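Local coordinates for protein probable hydrogenase maturation factor HypB (Methanocaldococcus jannaschii, PDB 2HF9) that binds guanine nucleotides and, through a slow GTPase activity, probably serves nickel insertion during maturation of [NiFe] hydrogenases, at residues G50-L53 and L54-L58; D74-A77 and K78-A81; I171-I174 and D175-D178; K158-G161 and I162-A166; D113-L116 and D117-D120. All coordinates share one frame; numbering follows the deposited sequence.

Interaction 1. Residues G50-L53 and L54-L58; sequences GKTL and LIEKL. With MG (magnesium ion), chain C; GSP (5'-guanosine-diphosphate-monothiophosphate), chain E.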
# COMPACT_ATOMS: atom_id res chain seq x y z
N GLY A 50 -5.61 8.76 -0.36
CA GLY A 50 -6.67 9.77 -0.37
C GLY A 50 -7.88 9.44 -1.23
O GLY A 50 -8.65 10.34 -1.56
N LYS A 51 -8.07 8.16 -1.55
CA LYS A 51 -9.17 7.71 -2.42
C LYS A 51 -10.54 8.11 -1.87
O LYS A 51 -11.37 8.66 -2.59
CB LYS A 51 -9.12 6.19 -2.64
CG LYS A 51 -7.84 5.64 -3.26
CD LYS A 51 -7.93 4.12 -3.53
CE LYS A 51 -7.86 3.28 -2.25
NZ LYS A 51 -6.65 3.58 -1.43
N THR A 52 -10.77 7.81 -0.60
CA THR A 52 -12.07 8.09 0.01
C THR A 52 -12.34 9.58 0.10
O THR A 52 -13.42 10.04 -0.27
CB THR A 52 -12.23 7.42 1.38
OG1 THR A 52 -12.05 6.01 1.24
CG2 THR A 52 -13.62 7.69 1.95
N LEU A 53 -11.35 10.34 0.57
CA LEU A 53 -11.49 11.80 0.65
C LEU A 53 -11.77 12.41 -0.73
O LEU A 53 -12.59 13.32 -0.84
CB LEU A 53 -10.27 12.44 1.31
CG LEU A 53 -10.41 13.91 1.72
CD1 LEU A 53 -11.66 14.18 2.57
CD2 LEU A 53 -9.15 14.36 2.47
N LEU A 54 -11.10 11.90 -1.76
CA LEU A 54 -11.35 12.34 -3.14
C LEU A 54 -12.78 12.03 -3.57
O LEU A 54 -13.47 12.89 -4.13
CB LEU A 54 -10.35 11.71 -4.11
CG LEU A 54 -10.51 12.04 -5.60
CD1 LEU A 54 -10.43 13.55 -5.86
CD2 LEU A 54 -9.49 11.29 -6.44
N ILE A 55 -13.22 10.80 -3.30
CA ILE A 55 -14.58 10.37 -3.65
C ILE A 55 -15.62 11.22 -2.92
O ILE A 55 -16.60 11.67 -3.52
CB ILE A 55 -14.77 8.84 -3.39
CG1 ILE A 55 -14.10 8.03 -4.51
CG2 ILE A 55 -16.26 8.47 -3.30
CD1 ILE A 55 -13.93 6.55 -4.21
N GLU A 56 -15.37 11.47 -1.63
CA GLU A 56 -16.23 12.33 -0.81
C GLU A 56 -16.37 13.72 -1.42
O GLU A 56 -17.49 14.22 -1.58
CB GLU A 56 -15.68 12.46 0.62
CG GLU A 56 -15.85 11.22 1.47
CD GLU A 56 -15.35 11.42 2.89
OE1 GLU A 56 -16.18 11.38 3.81
OE2 GLU A 56 -14.14 11.63 3.07
N LYS A 57 -15.24 14.33 -1.78
CA LYS A 57 -15.24 15.65 -2.41
C LYS A 57 -15.95 15.64 -3.76
O LYS A 57 -16.69 16.57 -4.08
CB LYS A 57 -13.81 16.19 -2.55
CG LYS A 57 -13.11 16.51 -1.23
CD LYS A 57 -13.77 17.66 -0.50
CE LYS A 57 -12.99 18.06 0.74
NZ LYS A 57 -13.68 19.19 1.44
N LEU A 58 -15.72 14.59 -4.55
CA LEU A 58 -16.40 14.44 -5.84
C LEU A 58 -17.92 14.32 -5.70
O LEU A 58 -18.67 14.96 -6.44
CB LEU A 58 -15.84 13.26 -6.63
CG LEU A 58 -14.43 13.45 -7.22
CD1 LEU A 58 -13.94 12.14 -7.81
CD2 LEU A 58 -14.39 14.55 -8.26
MG MG C . -10.49 4.73 1.69
PG GSP E . -7.62 3.53 2.45
O3B GSP E . -7.14 5.07 2.41
S1G GSP E . -6.51 2.55 1.57
O2G GSP E . -7.64 3.13 3.94
O3G GSP E . -9.04 3.43 1.87
PB GSP E . -7.65 6.16 1.34
O1B GSP E . -6.77 6.10 0.15
O2B GSP E . -9.08 6.03 1.00
PA GSP E . -8.20 8.51 2.96
O1A GSP E . -9.18 9.25 2.13
O2A GSP E . -8.85 7.78 4.08
O3A GSP E . -7.26 7.54 2.08
O5' GSP E . -7.10 9.56 3.48
C5' GSP E . -6.00 9.14 4.27
C4' GSP E . -5.54 10.28 5.17
O4' GSP E . -4.91 11.29 4.41
C3' GSP E . -6.68 10.95 5.92
O3' GSP E . -6.19 11.24 7.20
C2' GSP E . -6.93 12.23 5.15
O2' GSP E . -7.39 13.27 5.98
C1' GSP E . -5.54 12.55 4.62
N9 GSP E . -5.47 13.27 3.34
C8 GSP E . -6.00 12.91 2.13
N7 GSP E . -5.64 13.84 1.22
C5 GSP E . -4.87 14.77 1.83
C6 GSP E . -4.24 15.93 1.37
O6 GSP E . -4.33 16.26 0.19
N1 GSP E . -3.50 16.69 2.26
C2 GSP E . -3.41 16.32 3.59
N2 GSP E . -2.70 17.06 4.44
N3 GSP E . -4.03 15.17 4.04
C4 GSP E . -4.75 14.42 3.17
O HOH W 1 -10.25 5.49 3.57

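Interaction 2. Residues D74-A77 and K78-A81; sequences DVIA and KFDA. With MG (magnesium ion), chain C.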
# COMPACT_ATOMS: atom_id res chain seq x y z
N ASP A 74 -12.91 -3.12 0.74
CA ASP A 74 -11.74 -3.22 1.62
C ASP A 74 -11.94 -4.40 2.56
O ASP A 74 -13.03 -4.98 2.60
CB ASP A 74 -11.52 -1.93 2.40
CG ASP A 74 -10.09 -1.79 2.93
OD1 ASP A 74 -9.20 -2.58 2.54
OD2 ASP A 74 -9.87 -0.89 3.76
N VAL A 75 -10.90 -4.76 3.32
CA VAL A 75 -10.97 -5.83 4.32
C VAL A 75 -12.18 -5.63 5.24
O VAL A 75 -13.00 -6.53 5.41
CB VAL A 75 -9.68 -5.92 5.17
CG1 VAL A 75 -9.62 -7.25 5.92
CG2 VAL A 75 -8.43 -5.75 4.30
N ILE A 76 -12.26 -4.44 5.82
CA ILE A 76 -13.44 -4.01 6.56
C ILE A 76 -14.04 -2.82 5.82
O ILE A 76 -13.61 -1.67 5.98
CB ILE A 76 -13.12 -3.68 8.05
CG1 ILE A 76 -12.32 -4.83 8.68
CG2 ILE A 76 -14.41 -3.44 8.83
CD1 ILE A 76 -11.66 -4.50 10.00
N ALA A 77 -15.04 -3.11 4.98
CA ALA A 77 -15.58 -2.13 4.04
C ALA A 77 -16.39 -1.01 4.69
O ALA A 77 -16.57 0.06 4.09
CB ALA A 77 -16.42 -2.84 2.98
N LYS A 78 -16.86 -1.23 5.92
CA LYS A 78 -17.75 -0.27 6.59
C LYS A 78 -17.14 1.13 6.79
O LYS A 78 -17.85 2.12 6.67
CB LYS A 78 -18.28 -0.83 7.92
CG LYS A 78 -17.22 -1.06 8.99
CD LYS A 78 -17.84 -1.46 10.31
CE LYS A 78 -16.77 -1.73 11.36
NZ LYS A 78 -17.34 -2.21 12.65
N PHE A 79 -15.85 1.20 7.09
CA PHE A 79 -15.20 2.49 7.36
C PHE A 79 -15.42 3.49 6.22
O PHE A 79 -15.84 4.63 6.45
CB PHE A 79 -13.70 2.31 7.63
CG PHE A 79 -13.39 1.56 8.89
CD1 PHE A 79 -12.99 0.23 8.84
CD2 PHE A 79 -13.51 2.17 10.13
CE1 PHE A 79 -12.71 -0.48 10.01
CE2 PHE A 79 -13.24 1.48 11.30
CZ PHE A 79 -12.84 0.15 11.24
N ASP A 80 -15.14 3.06 5.00
CA ASP A 80 -15.28 3.95 3.84
C ASP A 80 -16.71 4.02 3.32
O ASP A 80 -17.13 5.06 2.82
CB ASP A 80 -14.32 3.54 2.74
CG ASP A 80 -12.87 3.77 3.13
OD1 ASP A 80 -12.61 4.37 4.19
OD2 ASP A 80 -11.99 3.37 2.35
N ALA A 81 -17.44 2.91 3.44
CA ALA A 81 -18.86 2.90 3.07
C ALA A 81 -19.63 3.95 3.88
O ALA A 81 -20.37 4.75 3.31
CB ALA A 81 -19.46 1.51 3.29
MG MG C . -10.49 4.73 1.69
O HOH W 2 -13.33 0.59 4.46
O HOH W 1 -10.25 5.49 3.57

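Interaction 3. Residues I171-I174 and D175-D178; sequences INKI and DLAD. With GSP (5'-guanosine-diphosphate-monothiophosphate), chain E.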
# COMPACT_ATOMS: atom_id res chain seq x y z
N ILE A 171 -1.48 12.85 -8.06
CA ILE A 171 -0.42 12.99 -7.07
C ILE A 171 -0.99 13.88 -5.98
O ILE A 171 -1.04 15.11 -6.11
CB ILE A 171 0.87 13.57 -7.70
CG1 ILE A 171 1.37 12.65 -8.83
CG2 ILE A 171 1.96 13.74 -6.64
CD1 ILE A 171 2.22 13.35 -9.89
N ASN A 172 -1.47 13.22 -4.92
CA ASN A 172 -2.20 13.88 -3.85
C ASN A 172 -1.27 14.30 -2.70
O ASN A 172 -0.09 13.93 -2.69
CB ASN A 172 -3.32 12.94 -3.34
CG ASN A 172 -4.30 13.63 -2.40
OD1 ASN A 172 -4.77 13.03 -1.42
ND2 ASN A 172 -4.62 14.89 -2.68
N LYS A 173 -1.82 15.07 -1.76
CA LYS A 173 -1.10 15.57 -0.58
C LYS A 173 0.09 16.46 -0.95
O LYS A 173 1.13 16.41 -0.30
CB LYS A 173 -0.64 14.42 0.34
CG LYS A 173 -1.77 13.52 0.84
CD LYS A 173 -1.25 12.47 1.82
CE LYS A 173 -2.25 11.34 1.98
NZ LYS A 173 -1.57 10.08 2.41
N ILE A 174 -0.07 17.29 -1.99
CA ILE A 174 1.03 18.18 -2.40
C ILE A 174 1.38 19.19 -1.32
O ILE A 174 2.50 19.73 -1.30
CB ILE A 174 0.77 18.87 -3.78
CG1 ILE A 174 -0.46 19.79 -3.73
CG2 ILE A 174 0.71 17.83 -4.90
CD1 ILE A 174 -0.63 20.69 -4.97
N ASP A 175 0.45 19.43 -0.40
CA ASP A 175 0.68 20.30 0.75
C ASP A 175 1.71 19.74 1.74
O ASP A 175 2.23 20.47 2.58
CB ASP A 175 -0.65 20.64 1.45
CG ASP A 175 -1.38 19.41 1.96
OD1 ASP A 175 -1.92 18.63 1.14
OD2 ASP A 175 -1.43 19.22 3.19
N LEU A 176 2.03 18.45 1.61
CA LEU A 176 2.95 17.78 2.54
C LEU A 176 4.31 17.42 1.92
O LEU A 176 5.14 16.78 2.57
CB LEU A 176 2.30 16.52 3.12
CG LEU A 176 0.92 16.67 3.77
CD1 LEU A 176 0.36 15.32 4.16
CD2 LEU A 176 0.98 17.59 4.98
N ALA A 177 4.53 17.83 0.67
CA ALA A 177 5.69 17.39 -0.10
C ALA A 177 7.03 17.82 0.51
O ALA A 177 7.97 17.02 0.58
CB ALA A 177 5.59 17.88 -1.54
N ASP A 178 7.10 19.07 0.96
CA ASP A 178 8.31 19.59 1.59
C ASP A 178 8.63 18.89 2.91
O ASP A 178 9.80 18.70 3.26
CB ASP A 178 8.21 21.10 1.80
CG ASP A 178 8.19 21.88 0.49
OD1 ASP A 178 8.42 21.28 -0.59
OD2 ASP A 178 7.93 23.10 0.53
PG GSP E . -7.62 3.53 2.45
O3B GSP E . -7.14 5.07 2.41
S1G GSP E . -6.51 2.55 1.57
O2G GSP E . -7.64 3.13 3.94
O3G GSP E . -9.04 3.43 1.87
PB GSP E . -7.65 6.16 1.34
O1B GSP E . -6.77 6.10 0.15
O2B GSP E . -9.08 6.03 1.00
PA GSP E . -8.20 8.51 2.96
O1A GSP E . -9.18 9.25 2.13
O2A GSP E . -8.85 7.78 4.08
O3A GSP E . -7.26 7.54 2.08
O5' GSP E . -7.10 9.56 3.48
C5' GSP E . -6.00 9.14 4.27
C4' GSP E . -5.54 10.28 5.17
O4' GSP E . -4.91 11.29 4.41
C3' GSP E . -6.68 10.95 5.92
O3' GSP E . -6.19 11.24 7.20
C2' GSP E . -6.93 12.23 5.15
O2' GSP E . -7.39 13.27 5.98
C1' GSP E . -5.54 12.55 4.62
N9 GSP E . -5.47 13.27 3.34
C8 GSP E . -6.00 12.91 2.13
N7 GSP E . -5.64 13.84 1.22
C5 GSP E . -4.87 14.77 1.83
C6 GSP E . -4.24 15.93 1.37
O6 GSP E . -4.33 16.26 0.19
N1 GSP E . -3.50 16.69 2.26
C2 GSP E . -3.41 16.32 3.59
N2 GSP E . -2.70 17.06 4.44
N3 GSP E . -4.03 15.17 4.04
C4 GSP E . -4.75 14.42 3.17
O HOH W 3 4.83 20.82 0.41

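Interaction 4. Residues K158-G161 and I162-A166; sequences KHPG and IMKTA. With GSP (5'-guanosine-diphosphate-monothiophosphate), chain H.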
# COMPACT_ATOMS: atom_id res chain seq x y z
N LYS A 158 8.68 3.31 -9.16
CA LYS A 158 8.76 1.99 -8.52
C LYS A 158 7.60 1.06 -8.87
O LYS A 158 7.67 -0.14 -8.60
CB LYS A 158 8.83 2.14 -7.00
CG LYS A 158 10.22 2.25 -6.42
CD LYS A 158 10.14 2.62 -4.94
CE LYS A 158 11.35 2.14 -4.16
NZ LYS A 158 11.08 0.89 -3.40
N HIS A 159 6.53 1.61 -9.44
CA HIS A 159 5.35 0.81 -9.79
C HIS A 159 4.80 1.17 -11.17
O HIS A 159 3.63 1.56 -11.28
CB HIS A 159 4.26 0.95 -8.71
CG HIS A 159 4.75 0.72 -7.31
ND1 HIS A 159 4.69 -0.51 -6.70
CD2 HIS A 159 5.29 1.58 -6.41
CE1 HIS A 159 5.19 -0.40 -5.48
NE2 HIS A 159 5.56 0.85 -5.28
N PRO A 160 5.62 1.01 -12.23
CA PRO A 160 5.19 1.46 -13.56
C PRO A 160 4.02 0.64 -14.14
O PRO A 160 3.25 1.17 -14.93
CB PRO A 160 6.45 1.29 -14.41
CG PRO A 160 7.24 0.23 -13.73
CD PRO A 160 6.97 0.41 -12.26
N GLY A 161 3.90 -0.62 -13.71
CA GLY A 161 2.82 -1.51 -14.17
C GLY A 161 1.42 -0.96 -13.98
O GLY A 161 0.65 -0.86 -14.94
N ILE A 162 1.08 -0.60 -12.74
CA ILE A 162 -0.24 -0.04 -12.45
C ILE A 162 -0.42 1.35 -13.08
O ILE A 162 -1.52 1.69 -13.54
CB ILE A 162 -0.59 -0.02 -10.93
CG1 ILE A 162 -2.10 0.16 -10.71
CG2 ILE A 162 0.24 1.04 -10.18
CD1 ILE A 162 -2.57 -0.05 -9.28
N MET A 163 0.66 2.13 -13.11
CA MET A 163 0.65 3.48 -13.68
C MET A 163 0.25 3.47 -15.14
O MET A 163 -0.48 4.35 -15.60
CB MET A 163 2.00 4.18 -13.51
CG MET A 163 2.40 4.44 -12.07
SD MET A 163 1.19 5.41 -11.13
CE MET A 163 1.71 4.97 -9.48
N LYS A 164 0.70 2.45 -15.87
CA LYS A 164 0.36 2.29 -17.29
C LYS A 164 -1.11 1.95 -17.53
O LYS A 164 -1.60 2.08 -18.65
CB LYS A 164 1.25 1.22 -17.94
CG LYS A 164 2.72 1.61 -18.03
CD LYS A 164 3.49 0.56 -18.81
CE LYS A 164 4.99 0.73 -18.61
NZ LYS A 164 5.46 0.00 -17.39
N THR A 165 -1.80 1.51 -16.48
CA THR A 165 -3.22 1.16 -16.59
C THR A 165 -4.14 2.34 -16.26
O THR A 165 -5.36 2.26 -16.43
CB THR A 165 -3.60 -0.08 -15.73
OG1 THR A 165 -3.65 0.29 -14.34
CG2 THR A 165 -2.58 -1.21 -15.91
N ALA A 166 -3.54 3.44 -15.80
CA ALA A 166 -4.30 4.61 -15.38
C ALA A 166 -4.67 5.53 -16.53
O ALA A 166 -3.88 5.75 -17.46
CB ALA A 166 -3.52 5.38 -14.33
PG GSP H . 8.66 1.46 -0.24
O3B GSP H . 8.76 2.66 0.84
S1G GSP H . 7.24 0.52 -0.00
O2G GSP H . 8.65 2.15 -1.61
O3G GSP H . 9.90 0.58 -0.11
PB GSP H . 9.42 2.55 2.30
O1B GSP H . 8.41 1.98 3.22
O2B GSP H . 10.71 1.84 2.32
PA GSP H . 10.86 5.05 2.55
O1A GSP H . 11.90 4.72 3.54
O2A GSP H . 11.38 5.04 1.16
O3A GSP H . 9.57 4.10 2.73
O5' GSP H . 10.21 6.47 2.93
C5' GSP H . 9.23 7.07 2.11
C4' GSP H . 9.28 8.58 2.31
O4' GSP H . 8.85 8.91 3.63
C3' GSP H . 10.69 9.13 2.17
O3' GSP H . 10.60 10.34 1.46
C2' GSP H . 11.14 9.39 3.60
O2' GSP H . 12.02 10.48 3.66
C1' GSP H . 9.82 9.69 4.29
N9 GSP H . 9.78 9.38 5.73
C8 GSP H . 10.00 8.18 6.36
N7 GSP H . 9.82 8.36 7.69
C5 GSP H . 9.48 9.65 7.92
C6 GSP H . 9.19 10.38 9.07
O6 GSP H . 9.21 9.84 10.17
N1 GSP H . 8.87 11.72 8.97
C2 GSP H . 8.84 12.34 7.73
N2 GSP H . 8.54 13.63 7.63
N3 GSP H . 9.14 11.62 6.60
C4 GSP H . 9.45 10.30 6.69

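Interaction 5. Residues D113-L116 and D117-D120; sequences DLNL and DEID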
# COMPACT_ATOMS: atom_id res chain seq x y z
N ASP A 113 -27.23 -4.83 -6.69
CA ASP A 113 -27.77 -4.12 -5.53
C ASP A 113 -28.02 -2.62 -5.77
O ASP A 113 -28.41 -1.89 -4.86
CB ASP A 113 -26.86 -4.32 -4.31
CG ASP A 113 -27.02 -5.69 -3.67
OD1 ASP A 113 -28.13 -6.27 -3.73
OD2 ASP A 113 -26.03 -6.19 -3.10
N LEU A 114 -27.79 -2.18 -7.00
CA LEU A 114 -27.99 -0.79 -7.38
C LEU A 114 -29.13 -0.64 -8.39
O LEU A 114 -29.31 -1.48 -9.26
CB LEU A 114 -26.70 -0.20 -7.98
CG LEU A 114 -25.46 -0.10 -7.08
CD1 LEU A 114 -24.22 0.26 -7.90
CD2 LEU A 114 -25.66 0.90 -5.95
N ASN A 115 -29.90 0.45 -8.26
CA ASN A 115 -30.88 0.81 -9.28
C ASN A 115 -30.19 1.69 -10.32
O ASN A 115 -30.09 2.90 -10.15
CB ASN A 115 -32.09 1.51 -8.67
CG ASN A 115 -33.18 1.82 -9.69
OD1 ASN A 115 -33.08 1.45 -10.87
ND2 ASN A 115 -34.24 2.49 -9.24
N LEU A 116 -29.73 1.06 -11.40
CA LEU A 116 -28.91 1.73 -12.41
C LEU A 116 -29.67 2.76 -13.25
O LEU A 116 -29.06 3.58 -13.93
CB LEU A 116 -28.20 0.71 -13.30
CG LEU A 116 -27.30 -0.33 -12.61
CD1 LEU A 116 -26.93 -1.45 -13.57
CD2 LEU A 116 -26.06 0.32 -12.01
N ASP A 117 -31.00 2.72 -13.20
CA ASP A 117 -31.83 3.73 -13.86
C ASP A 117 -32.02 4.98 -12.99
O ASP A 117 -32.66 5.95 -13.40
CB ASP A 117 -33.18 3.15 -14.28
CG ASP A 117 -33.05 2.19 -15.44
OD1 ASP A 117 -32.26 2.46 -16.38
OD2 ASP A 117 -33.74 1.15 -15.42
N GLU A 118 -31.47 4.93 -11.78
CA GLU A 118 -31.45 6.09 -10.89
C GLU A 118 -30.03 6.49 -10.51
O GLU A 118 -29.81 7.15 -9.49
CB GLU A 118 -32.32 5.84 -9.66
CG GLU A 118 -33.83 6.00 -9.91
CD GLU A 118 -34.20 7.37 -10.47
OE1 GLU A 118 -33.87 8.40 -9.83
OE2 GLU A 118 -34.82 7.42 -11.56
N ILE A 119 -29.07 6.08 -11.33
CA ILE A 119 -27.65 6.38 -11.12
C ILE A 119 -27.04 6.90 -12.42
O ILE A 119 -27.33 6.38 -13.50
CB ILE A 119 -26.86 5.13 -10.60
CG1 ILE A 119 -27.39 4.63 -9.25
CG2 ILE A 119 -25.35 5.40 -10.52
CD1 ILE A 119 -27.36 5.66 -8.11
N ASP A 120 -26.22 7.95 -12.33
CA ASP A 120 -25.50 8.48 -13.48
C ASP A 120 -24.00 8.18 -13.41
O ASP A 120 -23.36 7.88 -14.42
CB ASP A 120 -25.73 10.00 -13.60
CG ASP A 120 -27.20 10.37 -13.65
OD1 ASP A 120 -27.94 9.81 -14.49
OD2 ASP A 120 -27.63 11.22 -12.84

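Interaction 1. Residues G50-L53 and L54-L58
Three N-H donors, the backbone amides of Gly50 and Lys51 and the ammonium group of Lys51, converge on the beta-phosphate oxygen O1B of the bound nucleotide, with Gly50 N at 2.9 Å and Lys51 NZ at 3.0 Å. The lysine chain bends at its last two torsions (chi3 -73°, chi4 -55°), which folds NZ back onto that oxygen. Thr52 N and Leu53 N continue the cradle to O2B and O1A, while Thr52 OG1 bonds the magnesium ion at 2.1 Å, with O2B and O3G of the nucleotide, water 1, Asp80 and Glu125 as the other ligands. This is the P-loop, or Walker A motif: Gly50 is the N-cap, with a positive phi (125°) suited to glycine, and the first amides of the helix face the phosphates. The carbonyls of the same residues turn the other way and start the helix, Thr52 O accepting from Glu56 N at 2.8 Å. Glu56 CG lies 3.2 Å from Thr52 O; from there the chain runs out extended, and OE2 passes Leu53 CD1 at 3.6 Å. The carboxylate itself is claimed by Lys86 and Arg83. Leu53 CD2 meets the guanine at C8, 3.5 Å away. Behind the phosphates, Ile55 and Leu58 pack on Phe123 of strand 121-125, Leu54 faces Val214 of helix 211-224, and Thr52 and Leu53 lean on Arg83 of helix 78-85.

Interaction 2. Residues D74-A77 and K78-A81
Ile76 and Phe79 meet at a slant, the methyl CG2 of the isoleucine resting 3.6 Å from CE1 of the phenylalanine ring. The same ring presents its edge to the backbone of Ile76: CD1 lies 3.5 Å from Ile76 O, which sits near the ring plane. Phe79 takes this place with CG anti to its own carbonyl carbon (chi1 -66°), a setting that turns the ring back toward Ile76. Lys78 also borders the methyl, running alongside Ile76 and pointing the same way, its CG 3.7 Å from Ile76 CG2; the methyl thus touches both the ring and the aliphatic part of the lysine. With an alanine in place of Phe79, the ring would be gone, which would probably leave Ile76 CG2 without its aromatic neighbour and Glu157 of the second subunit with one packing partner fewer. Beneath these side chains the turn into helix 78-85 closes as Ala81 N donates to Ala77 O at 3.0 Å, and water 2 links Ile76 O to Asp80 N. Asp80 faces the nucleotide site: OD2 bonds the magnesium ion at 2.1 Å, and OD1 forms a salt bridge with Lys158 of the second subunit. Asp74 OD2 is 5.0 Å from Asp80 OD2, and the two carboxylates would probably repel each other if both are charged. The magnesium ion and Lys158 of the second subunit, which also packs on Asp74, are likely to offset this, so that residues of both subunits meet at the metal site.

Interaction 3. Residues I171-I174 and D175-D178
Asp175, just beyond the bend at Lys173, takes the guanine by both carboxylate oxygens, OD1 accepting from N1 at 2.7 Å and OD2 from N2 at 2.8 Å. Its CG stands between the backbone N and the carbonyl carbon (chi1 60°), which aims the carboxylate at the base; Ser204 also bonds OD1. The Lys173 chain crosses one face of the purine, its CG 3.5 Å from C5, before NZ ends among Gly48 O, Ser148, Thr150 and the carbonyl of Thr150 of the second subunit. With Asn172 these side chains make up the NKxD guanine-specificity motif of GTPases, at the end of strand 168-172. The amide of Asn172 lies against the N7 and O6 edge of the base; an alanine here would remove that amide and is likely to leave this edge of the guanine without its polar neighbour. A tight turn carries Lys173 toward Leu176, whose N donates to Lys173 O at 2.9 Å from above the carbonyl plane. A weak bond from Ala177 N to Ile174 O follows, and water 3 joins Ile174 O to Asp178 N. In the apolar packing, Leu176 CD1 touches Lys173 CD at 4.0 Å and also approaches the amino group of the base.

Interaction 4. Residues K158-G161 and I162-A166
Pro160 O accepts the backbone N of Lys164 at 3.0 Å, closing a single turn of helix after the N-cap His159, and a type I beta turn from Met163 to Ala166 leads the chain on. The Lys164 side chain runs alongside the proline: its CG lies 3.2 Å from Pro160 O, and a bend at the last torsion (chi4 86°) brings NZ beside Pro160 CB at 3.4 Å. The two side chains thus run together in one direction. His159 O is covered by its neighbours in the helix, Met163 CG at 3.2 Å and the CG2 methyl of Ile162 at 3.6 Å. This short helix joins strands 142-148 and 168-172 in a beta-alpha-beta unit of the parallel sheet, with Ile162 and Met163 packing on Val145 and Pro160 on Ile194 of helix 184-194. Thr165 grips Ile162 O twice. Its hydroxyl donates to Ile162 O at 2.7 Å, in the carbonyl plane and on a lone pair, and its backbone N bonds the same oxygen; Arg143 is a further partner of the hydroxyl. The Thr165 methyl CG2 meanwhile touches Gly161 O at 3.4 Å. Ahead of the helix, Lys158 extends to the nucleotide bound by the second subunit, where NZ makes a weak bond to O2G at 3.3 Å and a salt bridge with Asp74 of that subunit.

Interaction 5. Residues D113-L116 and D117-D120
Asn115 and Glu118 are joined by the main backbone bond of this turn: Glu118 N donates to Asn115 O at 2.9 Å, approaching from above the carbonyl plane. Leu116 and Asp117 occupy its two middle corners, with backbone angles close to those of a type I beta turn. A second polar link comes from the asparagine side chain. With CG anti to the backbone N (chi1 -176°), the amide folds forward over the turn, and OD1 accepts a weak bond from Asp117 N at 3.4 Å, the pattern of an Asx turn. Both oxygens of Asn115 thus accept from the turn, the side-chain one only weakly. The contacts without hydrogen bonds are of van der Waals kind. Asn115 and Glu118 lie side by side and point the same way, ND2 resting 3.6 Å from Glu118 CG, whereas the amide of Asn115 and the carboxylate of Asp117 are nearly perpendicular, their planes 79° apart. On the inner side, CG1 of Ile119 comes within 3.3 Å of Asn115 O. The charged ends are held elsewhere: Glu118 forms a salt bridge with Lys67, and Asp117 OD1 bonds His36. Apolar side chains anchor the turn inward, Leu116 on His36 and Ile119 on Val38 and Ala69. A beta turn, with a weak Asx turn over it, thus redirects the chain between helix 104-111 and strand 121-125, a helix-to-strand connection of the P-loop NTPase alpha/beta fold.

In the fold
From the N terminus the contacts come in series as interactions 1, 2, 5, 4 and 3; each lies within one continuous stretch, and none nests in or crosses another. Residues 50-58 open the helix after strand 39-45, and residues 74-81 close the loop from strand 68-74 into helix 78-85; the two meet at the magnesium ion. Residues 113-120 form the turn into strand 121-125, away from the nucleotide. Interaction 4 then shapes the connection between strands 142-148 and 168-172 and reaches the nucleotide of the second subunit. Interaction 3, at the end of strand 168-172, holds the base of the nucleotide whose phosphates interaction 1 cradles.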